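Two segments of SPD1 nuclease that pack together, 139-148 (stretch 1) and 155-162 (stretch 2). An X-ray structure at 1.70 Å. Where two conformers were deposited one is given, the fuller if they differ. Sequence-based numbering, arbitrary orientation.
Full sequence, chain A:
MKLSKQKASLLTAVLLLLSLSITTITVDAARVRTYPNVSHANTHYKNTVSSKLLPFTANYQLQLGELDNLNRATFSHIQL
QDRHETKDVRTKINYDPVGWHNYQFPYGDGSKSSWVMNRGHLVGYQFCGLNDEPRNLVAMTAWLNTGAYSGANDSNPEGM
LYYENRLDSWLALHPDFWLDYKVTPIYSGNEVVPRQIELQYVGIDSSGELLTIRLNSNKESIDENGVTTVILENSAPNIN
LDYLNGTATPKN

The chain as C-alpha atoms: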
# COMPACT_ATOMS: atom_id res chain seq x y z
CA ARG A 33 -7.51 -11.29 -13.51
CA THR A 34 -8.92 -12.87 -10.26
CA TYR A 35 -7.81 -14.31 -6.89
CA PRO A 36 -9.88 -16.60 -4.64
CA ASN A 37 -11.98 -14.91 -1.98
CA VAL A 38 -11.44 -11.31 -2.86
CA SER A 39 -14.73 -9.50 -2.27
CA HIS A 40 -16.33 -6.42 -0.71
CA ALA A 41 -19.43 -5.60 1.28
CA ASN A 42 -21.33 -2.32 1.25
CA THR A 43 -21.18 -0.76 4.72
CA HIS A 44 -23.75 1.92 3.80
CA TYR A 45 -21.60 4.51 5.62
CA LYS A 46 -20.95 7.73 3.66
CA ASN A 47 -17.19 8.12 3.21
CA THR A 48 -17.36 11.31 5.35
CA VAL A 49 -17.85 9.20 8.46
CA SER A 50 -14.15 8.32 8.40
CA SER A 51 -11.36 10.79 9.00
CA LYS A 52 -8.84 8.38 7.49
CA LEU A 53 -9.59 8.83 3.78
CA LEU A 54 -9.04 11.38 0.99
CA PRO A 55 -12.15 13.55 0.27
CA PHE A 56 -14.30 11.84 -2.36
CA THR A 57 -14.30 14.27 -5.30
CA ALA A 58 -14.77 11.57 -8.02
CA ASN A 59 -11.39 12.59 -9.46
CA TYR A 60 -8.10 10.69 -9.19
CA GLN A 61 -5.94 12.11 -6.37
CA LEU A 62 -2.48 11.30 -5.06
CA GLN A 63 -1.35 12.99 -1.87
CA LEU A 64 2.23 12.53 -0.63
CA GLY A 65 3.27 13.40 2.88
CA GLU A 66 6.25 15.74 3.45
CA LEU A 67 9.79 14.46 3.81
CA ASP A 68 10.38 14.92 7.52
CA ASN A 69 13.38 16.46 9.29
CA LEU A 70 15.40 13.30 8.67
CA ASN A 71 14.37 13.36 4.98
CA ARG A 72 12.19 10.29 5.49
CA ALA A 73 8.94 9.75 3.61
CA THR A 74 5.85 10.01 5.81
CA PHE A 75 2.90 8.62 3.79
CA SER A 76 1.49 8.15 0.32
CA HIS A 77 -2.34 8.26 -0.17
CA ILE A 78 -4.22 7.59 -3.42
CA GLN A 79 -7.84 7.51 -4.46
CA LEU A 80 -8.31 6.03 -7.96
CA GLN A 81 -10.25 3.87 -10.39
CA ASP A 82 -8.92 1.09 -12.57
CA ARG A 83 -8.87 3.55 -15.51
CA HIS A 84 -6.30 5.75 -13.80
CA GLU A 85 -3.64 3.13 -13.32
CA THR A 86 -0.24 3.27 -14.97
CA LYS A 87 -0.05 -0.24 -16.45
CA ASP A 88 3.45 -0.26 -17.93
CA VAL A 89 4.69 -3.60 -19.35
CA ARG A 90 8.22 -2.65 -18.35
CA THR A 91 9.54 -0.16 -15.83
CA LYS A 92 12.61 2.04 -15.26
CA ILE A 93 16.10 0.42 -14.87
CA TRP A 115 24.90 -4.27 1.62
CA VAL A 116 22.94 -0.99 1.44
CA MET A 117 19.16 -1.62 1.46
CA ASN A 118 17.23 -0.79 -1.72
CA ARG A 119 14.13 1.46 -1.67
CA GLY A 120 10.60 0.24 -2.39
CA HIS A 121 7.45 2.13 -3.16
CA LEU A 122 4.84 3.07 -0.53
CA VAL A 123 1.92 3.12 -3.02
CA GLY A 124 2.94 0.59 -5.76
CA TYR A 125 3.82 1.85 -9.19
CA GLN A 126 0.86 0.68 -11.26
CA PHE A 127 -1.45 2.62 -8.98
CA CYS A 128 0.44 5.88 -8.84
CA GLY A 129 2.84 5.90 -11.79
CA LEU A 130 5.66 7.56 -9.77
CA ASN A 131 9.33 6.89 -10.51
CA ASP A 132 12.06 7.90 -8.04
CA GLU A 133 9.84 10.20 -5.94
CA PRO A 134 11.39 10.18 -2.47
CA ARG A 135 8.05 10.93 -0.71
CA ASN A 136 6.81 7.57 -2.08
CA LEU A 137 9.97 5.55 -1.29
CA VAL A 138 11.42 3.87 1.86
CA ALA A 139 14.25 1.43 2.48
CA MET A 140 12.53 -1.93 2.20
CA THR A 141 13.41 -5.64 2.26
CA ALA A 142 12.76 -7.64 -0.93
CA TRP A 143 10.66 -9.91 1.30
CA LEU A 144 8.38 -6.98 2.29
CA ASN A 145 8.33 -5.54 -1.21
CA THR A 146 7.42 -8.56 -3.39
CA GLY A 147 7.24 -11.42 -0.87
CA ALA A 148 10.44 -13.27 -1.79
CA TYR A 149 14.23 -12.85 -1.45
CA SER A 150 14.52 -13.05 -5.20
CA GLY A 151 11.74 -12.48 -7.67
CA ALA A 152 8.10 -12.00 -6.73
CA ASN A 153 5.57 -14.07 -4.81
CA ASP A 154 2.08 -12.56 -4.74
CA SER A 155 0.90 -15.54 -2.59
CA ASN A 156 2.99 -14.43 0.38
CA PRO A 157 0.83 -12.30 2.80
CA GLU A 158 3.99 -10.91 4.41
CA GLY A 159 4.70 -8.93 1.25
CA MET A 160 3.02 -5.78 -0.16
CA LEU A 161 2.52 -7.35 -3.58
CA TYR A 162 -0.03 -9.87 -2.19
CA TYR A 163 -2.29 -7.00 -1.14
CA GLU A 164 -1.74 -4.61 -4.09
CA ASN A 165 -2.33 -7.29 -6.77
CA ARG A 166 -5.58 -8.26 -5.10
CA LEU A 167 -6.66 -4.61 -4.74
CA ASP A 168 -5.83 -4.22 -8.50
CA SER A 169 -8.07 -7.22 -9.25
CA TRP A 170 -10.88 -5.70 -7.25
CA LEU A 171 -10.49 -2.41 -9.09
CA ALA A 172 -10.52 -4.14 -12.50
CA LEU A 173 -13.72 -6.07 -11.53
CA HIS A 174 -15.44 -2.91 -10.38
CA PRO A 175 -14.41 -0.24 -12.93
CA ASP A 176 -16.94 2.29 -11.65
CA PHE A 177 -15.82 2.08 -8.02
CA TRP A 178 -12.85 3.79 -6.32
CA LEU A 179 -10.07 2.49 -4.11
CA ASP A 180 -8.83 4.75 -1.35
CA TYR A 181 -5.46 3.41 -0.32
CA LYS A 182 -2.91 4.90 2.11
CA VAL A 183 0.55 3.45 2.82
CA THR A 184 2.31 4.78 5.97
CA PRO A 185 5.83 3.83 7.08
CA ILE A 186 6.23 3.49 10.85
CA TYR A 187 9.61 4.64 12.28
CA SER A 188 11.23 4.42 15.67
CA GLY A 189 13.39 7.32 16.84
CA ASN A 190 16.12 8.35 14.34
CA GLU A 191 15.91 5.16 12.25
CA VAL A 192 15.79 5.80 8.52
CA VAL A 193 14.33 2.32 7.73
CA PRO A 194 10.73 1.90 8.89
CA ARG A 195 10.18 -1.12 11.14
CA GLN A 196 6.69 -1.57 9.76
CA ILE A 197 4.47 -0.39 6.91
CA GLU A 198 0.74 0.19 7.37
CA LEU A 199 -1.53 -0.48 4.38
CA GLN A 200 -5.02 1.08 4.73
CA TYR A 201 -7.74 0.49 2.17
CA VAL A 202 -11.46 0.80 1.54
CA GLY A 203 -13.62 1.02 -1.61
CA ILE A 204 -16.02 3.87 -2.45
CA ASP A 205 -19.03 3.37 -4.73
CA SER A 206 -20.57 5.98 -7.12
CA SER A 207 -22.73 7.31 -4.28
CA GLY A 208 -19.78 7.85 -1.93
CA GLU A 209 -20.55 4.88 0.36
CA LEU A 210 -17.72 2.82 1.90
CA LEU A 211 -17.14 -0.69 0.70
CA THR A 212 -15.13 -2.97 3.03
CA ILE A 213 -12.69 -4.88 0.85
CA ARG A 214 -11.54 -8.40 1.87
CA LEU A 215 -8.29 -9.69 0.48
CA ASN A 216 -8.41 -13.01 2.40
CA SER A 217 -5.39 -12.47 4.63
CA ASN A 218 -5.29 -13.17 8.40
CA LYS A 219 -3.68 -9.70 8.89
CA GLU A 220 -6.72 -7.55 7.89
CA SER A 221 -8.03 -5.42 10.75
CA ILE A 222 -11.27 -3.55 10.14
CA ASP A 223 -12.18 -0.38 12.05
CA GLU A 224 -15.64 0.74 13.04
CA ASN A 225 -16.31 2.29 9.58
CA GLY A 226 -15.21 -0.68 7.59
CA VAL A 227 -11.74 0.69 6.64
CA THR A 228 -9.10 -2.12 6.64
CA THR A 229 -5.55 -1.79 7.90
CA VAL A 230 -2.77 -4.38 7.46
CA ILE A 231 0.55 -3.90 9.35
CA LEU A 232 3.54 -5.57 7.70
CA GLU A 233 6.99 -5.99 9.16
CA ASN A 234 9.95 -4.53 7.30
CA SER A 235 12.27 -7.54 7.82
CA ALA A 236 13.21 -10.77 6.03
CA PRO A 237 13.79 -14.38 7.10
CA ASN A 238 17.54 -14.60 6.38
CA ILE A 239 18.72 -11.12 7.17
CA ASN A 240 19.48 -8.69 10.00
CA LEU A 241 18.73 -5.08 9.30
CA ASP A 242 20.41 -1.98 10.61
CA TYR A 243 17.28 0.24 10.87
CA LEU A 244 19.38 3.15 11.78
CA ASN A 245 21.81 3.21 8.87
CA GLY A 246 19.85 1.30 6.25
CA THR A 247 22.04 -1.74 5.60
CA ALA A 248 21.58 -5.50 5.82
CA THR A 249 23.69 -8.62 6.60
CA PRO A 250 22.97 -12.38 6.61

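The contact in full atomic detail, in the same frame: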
# COMPACT_ATOMS: atom_id res chain seq x y z
N ALA A 139 13.41 2.59 2.46
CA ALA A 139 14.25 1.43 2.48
C ALA A 139 13.39 0.23 2.83
O ALA A 139 12.70 0.24 3.85
CB ALA A 139 15.30 1.62 3.58
N MET A 140 13.45 -0.84 2.04
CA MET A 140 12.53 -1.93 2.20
C MET A 140 13.25 -3.24 1.87
O MET A 140 14.03 -3.28 0.89
CB MET A 140 11.37 -1.71 1.17
CG MET A 140 10.24 -2.59 1.44
SD MET A 140 8.89 -2.20 0.28
CE MET A 140 8.22 -0.66 0.93
N THR A 141 12.98 -4.29 2.64
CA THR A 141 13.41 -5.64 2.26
C THR A 141 12.70 -6.13 1.00
O THR A 141 11.58 -5.74 0.71
CB THR A 141 13.25 -6.69 3.35
OG1 THR A 141 11.86 -6.93 3.63
CG2 THR A 141 14.01 -6.23 4.68
N ALA A 142 13.40 -6.99 0.25
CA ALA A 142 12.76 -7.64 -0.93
C ALA A 142 11.59 -8.50 -0.48
O ALA A 142 10.54 -8.48 -1.12
CB ALA A 142 13.86 -8.54 -1.66
N TRP A 143 11.72 -9.15 0.69
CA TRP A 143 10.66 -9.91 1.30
C TRP A 143 9.40 -9.04 1.48
O TRP A 143 8.30 -9.45 1.05
CB TRP A 143 11.14 -10.51 2.68
CG TRP A 143 10.19 -11.43 3.34
CD1 TRP A 143 9.38 -11.15 4.40
CD2 TRP A 143 9.99 -12.81 3.05
NE1 TRP A 143 8.64 -12.25 4.75
CE2 TRP A 143 9.01 -13.29 3.95
CE3 TRP A 143 10.58 -13.70 2.14
CZ2 TRP A 143 8.60 -14.62 3.95
CZ3 TRP A 143 10.17 -15.02 2.16
CH2 TRP A 143 9.16 -15.45 3.02
N LEU A 144 9.55 -7.86 2.07
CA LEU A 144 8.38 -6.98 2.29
C LEU A 144 7.84 -6.49 0.94
O LEU A 144 6.63 -6.37 0.72
CB LEU A 144 8.76 -5.78 3.15
CG LEU A 144 7.61 -4.77 3.33
CD1 LEU A 144 6.32 -5.40 3.83
CD2 LEU A 144 8.11 -3.69 4.30
N ASN A 145 8.75 -6.17 0.03
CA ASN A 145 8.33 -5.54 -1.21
C ASN A 145 7.53 -6.52 -2.12
O ASN A 145 6.36 -6.29 -2.46
CB ASN A 145 9.56 -4.98 -1.93
CG ASN A 145 9.21 -4.33 -3.31
OD1 ASN A 145 8.41 -3.42 -3.39
ND2 ASN A 145 9.93 -4.76 -4.36
N THR A 146 8.15 -7.61 -2.51
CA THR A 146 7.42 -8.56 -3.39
C THR A 146 7.29 -9.96 -2.78
O THR A 146 6.80 -10.88 -3.48
CB THR A 146 8.17 -8.74 -4.76
OG1 THR A 146 9.55 -9.03 -4.49
CG2 THR A 146 8.08 -7.54 -5.67
N GLY A 147 7.58 -10.15 -1.48
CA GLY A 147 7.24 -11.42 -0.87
C GLY A 147 8.21 -12.60 -1.10
O GLY A 147 7.86 -13.75 -0.87
N ALA A 148 9.41 -12.26 -1.55
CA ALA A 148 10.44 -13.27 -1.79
C ALA A 148 11.79 -12.59 -1.76
O ALA A 148 11.91 -11.39 -2.07
CB ALA A 148 10.23 -13.92 -3.18
N SER A 155 1.58 -14.69 -3.58
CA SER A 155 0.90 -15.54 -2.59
C SER A 155 1.30 -15.26 -1.15
O SER A 155 0.67 -15.78 -0.21
CB SER A 155 1.12 -17.03 -2.88
OG SER A 155 0.82 -17.33 -4.24
N ASN A 156 2.38 -14.54 -0.96
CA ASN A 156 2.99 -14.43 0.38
C ASN A 156 2.34 -13.22 1.10
O ASN A 156 2.59 -12.08 0.72
CB ASN A 156 4.49 -14.17 0.25
CG ASN A 156 5.17 -14.07 1.59
OD1 ASN A 156 4.53 -14.09 2.64
ND2 ASN A 156 6.49 -13.98 1.57
N PRO A 157 1.49 -13.46 2.14
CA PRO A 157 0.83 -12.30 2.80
C PRO A 157 1.73 -11.47 3.71
O PRO A 157 1.22 -10.53 4.38
CB PRO A 157 -0.35 -12.95 3.57
CG PRO A 157 0.27 -14.28 4.03
CD PRO A 157 1.19 -14.73 2.85
N GLU A 158 3.02 -11.79 3.77
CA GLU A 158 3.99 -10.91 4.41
C GLU A 158 4.53 -9.83 3.48
O GLU A 158 5.35 -9.01 3.89
CB GLU A 158 5.15 -11.75 5.02
CG GLU A 158 4.59 -12.60 6.19
CD GLU A 158 5.61 -13.38 6.96
OE1 GLU A 158 6.80 -13.40 6.59
OE2 GLU A 158 5.23 -13.99 7.96
N GLY A 159 4.21 -9.93 2.19
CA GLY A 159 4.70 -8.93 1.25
C GLY A 159 3.60 -8.00 0.74
O GLY A 159 2.44 -8.37 0.71
N MET A 160 3.99 -6.80 0.32
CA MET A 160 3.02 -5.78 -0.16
C MET A 160 2.32 -6.26 -1.42
O MET A 160 1.15 -5.97 -1.64
CB MET A 160 3.77 -4.50 -0.53
CG MET A 160 4.82 -4.13 0.51
SD MET A 160 4.68 -2.43 0.94
CE MET A 160 3.37 -2.81 2.03
N LEU A 161 3.07 -6.96 -2.26
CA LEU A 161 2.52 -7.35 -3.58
C LEU A 161 1.23 -8.19 -3.46
O LEU A 161 0.30 -8.01 -4.24
CB LEU A 161 3.62 -8.16 -4.36
CG LEU A 161 3.26 -8.66 -5.76
CD1 LEU A 161 3.05 -7.47 -6.71
CD2 LEU A 161 4.39 -9.60 -6.23
N TYR A 162 1.15 -9.06 -2.44
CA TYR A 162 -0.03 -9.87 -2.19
C TYR A 162 -1.24 -8.95 -2.13
O TYR A 162 -2.30 -9.22 -2.76
CB TYR A 162 0.15 -10.56 -0.77
CG TYR A 162 -1.10 -11.27 -0.30
CD1 TYR A 162 -1.24 -12.66 -0.48
CD2 TYR A 162 -2.17 -10.57 0.26
CE1 TYR A 162 -2.35 -13.33 -0.04
CE2 TYR A 162 -3.33 -11.24 0.65
CZ TYR A 162 -3.39 -12.64 0.48
OH TYR A 162 -4.55 -13.31 0.82

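Contact between a short helix (stretch 1) and the turn that leads into a second helix (stretch 2) of SPD1 nuclease, burying 487 Å² over both sides. Four hydrogen bonds cross it, and three of them are accepted by the backbone carbonyls of Leu 144, Asn 145 and Gly 147.

The helix of stretch 1 is started by Thr 141 at the N-cap position: Leu 144 N donates to Thr 141 OG1 (2.9 Å), so an amide with no preceding turn of helix to bond to is satisfied by a side chain. The next amides bond within the helix, Asn 145 N to Thr 141 O and Thr 146 N to Ala 142 O, both at 2.9 Å. Gly 147 then leaves helical geometry with positive phi, its N making weak bonds to Trp 143 O (2.7 Å) and Ala 142 O (3.4 Å).

The carbonyls of Leu 144, Asn 145 and Gly 147 turn to stretch 2. Leu 144 O accepts from Met 160 N at 2.7 Å with an N-H...O angle of 166°, a short and nearly straight bond; Gly 159 CA also lies 3.2 Å from Leu 144 O, in a CA-H...O contact. One residue on, Leu 161 N reaches Asn 145 O at 3.4 Å and 136°, a weak bond. Gly 147 O is met by a side chain, Asn 156 ND2, at 2.8 Å and 174°.

Asn 156 is used at both ends of its amide. While ND2 donates across the contact, OD1 accepts from Glu 158 N (3.0 Å) within its own stretch, bracing the type I turn from Asn 156 to Gly 159 that is closed by Gly 159 N to Asn 156 O (3.1 Å). ND2 also lies over one face of the Trp 143 ring, 3.2 Å from Trp 143 CZ2. At the ring edge, near its plane, Trp 143 NE1 donates to Glu 158 OE1 (2.8 Å, 147°), so the indole N-H is satisfied by a carboxylate; Glu 158 OE2 is bonded elsewhere in the structure.

The CA atoms of the two stretches come closest at two glycines, Gly 147 CA to Gly 159 CA at 4.1 Å. A CB on Gly 159 would sit 2.7 Å from Gly 147 N, a clash, and 3.1 Å from Trp 143 O. A CB on Gly 147 would lie 3.2 Å from Asn 156 CB and would also be jammed against the carbonyl O of Thr 146, so its backbone angles alone call for glycine.

Apolar side chains pack beside this polar network. Leu 144 CD1 lies 3.9 Å from Met 160 CG, and Met 140 CE lies 4.0 Å from Met 160 SD. Leu 161 CD2 approaches Thr 146 CB at 4.1 Å, although the CA-to-CB bond of Thr 146 points away overall; Thr 146 OG1 is hydrogen-bonded elsewhere in the structure.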